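Sulfite dehydrogenase (Paracoccus pantotrophus, PDB 2XTS) oxidises protein-bound sulfane sulfur at a molybdenum cofactor and works in complex with a haem c cytochrome subunit that takes part in electron transfer. Local coordinates at the interface of chains A and B. Sequence-based numbering; all coordinates share one arbitrary frame. Chains: chain A, Sulfite dehydrogenase; chain B, Cytochrome.

The interface of chains A and B. Residues chain A 350-351, 353, 357-358, 361; chain B 155-156, 159.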
# COMPACT_ATOMS: atom_id res chain seq x y z
N TYR A 350 -13.10 9.31 -25.07
CA TYR A 350 -11.73 9.61 -25.49
C TYR A 350 -10.90 8.34 -25.62
O TYR A 350 -10.84 7.52 -24.68
CB TYR A 350 -11.11 10.58 -24.47
CG TYR A 350 -9.71 11.05 -24.78
CD1 TYR A 350 -8.61 10.24 -24.53
CD2 TYR A 350 -9.48 12.33 -25.24
CE1 TYR A 350 -7.33 10.68 -24.79
CE2 TYR A 350 -8.20 12.79 -25.48
CZ TYR A 350 -7.13 11.96 -25.25
OH TYR A 350 -5.82 12.39 -25.49
N VAL A 351 -10.22 8.22 -26.75
CA VAL A 351 -9.35 7.12 -27.10
C VAL A 351 -7.92 7.65 -27.14
O VAL A 351 -7.60 8.60 -27.86
CB VAL A 351 -9.70 6.52 -28.46
CG1 VAL A 351 -8.77 5.36 -28.77
CG2 VAL A 351 -11.18 6.12 -28.49
N PRO A 353 -4.44 8.67 -28.03
CA PRO A 353 -3.92 8.90 -29.37
C PRO A 353 -2.53 8.32 -29.57
O PRO A 353 -1.79 8.08 -28.60
CB PRO A 353 -3.86 10.43 -29.46
CG PRO A 353 -3.54 10.85 -28.08
CD PRO A 353 -4.37 9.90 -27.22
N ALA A 357 -0.30 11.32 -33.85
CA ALA A 357 -1.54 12.10 -33.83
C ALA A 357 -1.39 13.34 -32.93
O ALA A 357 -1.90 14.42 -33.25
CB ALA A 357 -2.74 11.24 -33.39
N LEU A 358 -0.73 13.15 -31.80
CA LEU A 358 -0.44 14.28 -30.91
C LEU A 358 0.46 15.32 -31.56
O LEU A 358 0.16 16.51 -31.52
CB LEU A 358 0.16 13.80 -29.61
CG LEU A 358 -0.82 13.16 -28.63
CD1 LEU A 358 -0.03 12.40 -27.57
CD2 LEU A 358 -1.68 14.20 -27.99
N ILE A 361 -0.81 17.89 -34.13
CA ILE A 361 -1.48 19.06 -33.56
C ILE A 361 -0.53 19.96 -32.78
O ILE A 361 -0.60 21.18 -32.87
CB ILE A 361 -2.65 18.62 -32.66
CG1 ILE A 361 -3.68 17.84 -33.49
CG2 ILE A 361 -3.31 19.82 -31.98
CD1 ILE A 361 -4.76 17.20 -32.71
N GLU B 155 -8.62 18.72 -29.58
CA GLU B 155 -8.18 17.33 -29.46
C GLU B 155 -9.32 16.37 -29.09
O GLU B 155 -9.49 15.34 -29.72
CB GLU B 155 -7.01 17.19 -28.47
CG GLU B 155 -5.80 17.99 -28.89
CD GLU B 155 -4.58 17.79 -28.02
OE1 GLU B 155 -4.52 16.80 -27.26
OE2 GLU B 155 -3.66 18.63 -28.15
N TYR B 156 -10.08 16.70 -28.06
CA TYR B 156 -11.07 15.76 -27.56
C TYR B 156 -12.08 15.34 -28.64
O TYR B 156 -12.37 14.17 -28.75
CB TYR B 156 -11.76 16.30 -26.30
CG TYR B 156 -10.85 16.50 -25.09
CD1 TYR B 156 -9.54 16.04 -25.06
CD2 TYR B 156 -11.32 17.17 -23.98
CE1 TYR B 156 -8.74 16.25 -23.93
CE2 TYR B 156 -10.52 17.40 -22.87
CZ TYR B 156 -9.23 16.92 -22.84
OH TYR B 156 -8.43 17.13 -21.73
N PHE B 159 -10.23 12.78 -30.91
CA PHE B 159 -9.76 11.57 -30.28
C PHE B 159 -10.90 10.77 -29.66
O PHE B 159 -10.69 9.68 -29.18
CB PHE B 159 -8.70 11.89 -29.23
CG PHE B 159 -7.46 12.57 -29.76
CD1 PHE B 159 -7.08 12.47 -31.10
CD2 PHE B 159 -6.63 13.26 -28.89
CE1 PHE B 159 -5.94 13.10 -31.56
CE2 PHE B 159 -5.46 13.86 -29.35
CZ PHE B 159 -5.13 13.79 -30.70
O HOH W 1 -5.87 15.02 -25.72
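The short helix 156-159 of the cytochrome subunit docks into the Mo-co oxidoreductase dimerisation region of chain A, with the ring of B:Phe159 received between the loop at A:Tyr350 to A:Pro353 and the helix 355-362. B:Phe159 hides 114 Å² of its surface here. A:Pro353 lies over one face of the ring: its CB stands 3.7 Å from the ring centroid, a CH-pi contact over the centre. At the far end, A:Ile361 reaches tip to tip, its CD1 4.0 Å from B:Phe159 CZ, while the methyls A:Leu358 CD2 and A:Ala357 CB flank the outer rim. The phenol of A:Tyr350 runs alongside, pointing the same way, and places CE2 in the plane of the B:Phe159 ring at its edge, 3.8 Å from CD2. CG of A:Tyr350 is anti to the backbone N (chi1 -177°), which sends the phenol along B:Phe159 to a bridging water, 2.6 Å from OH; that water is 2.7 Å from the carboxylate OE1 of B:Glu155. The rings of A:Tyr350 and B:Tyr156 meet edge-to-face, planes at 87°, with A:Tyr350 CE2 3.5 Å from B:Tyr156 CD1. At the last residue of helix 156-159, A:Val351 N donates to the carbonyl B:Phe159 O at 2.9 Å, 155° at the hydrogen. An alanine in place of B:Phe159 would probably keep this backbone bond but leave a gap beneath A:Pro353 and deprive A:Ile361 CD1 of its aromatic partner.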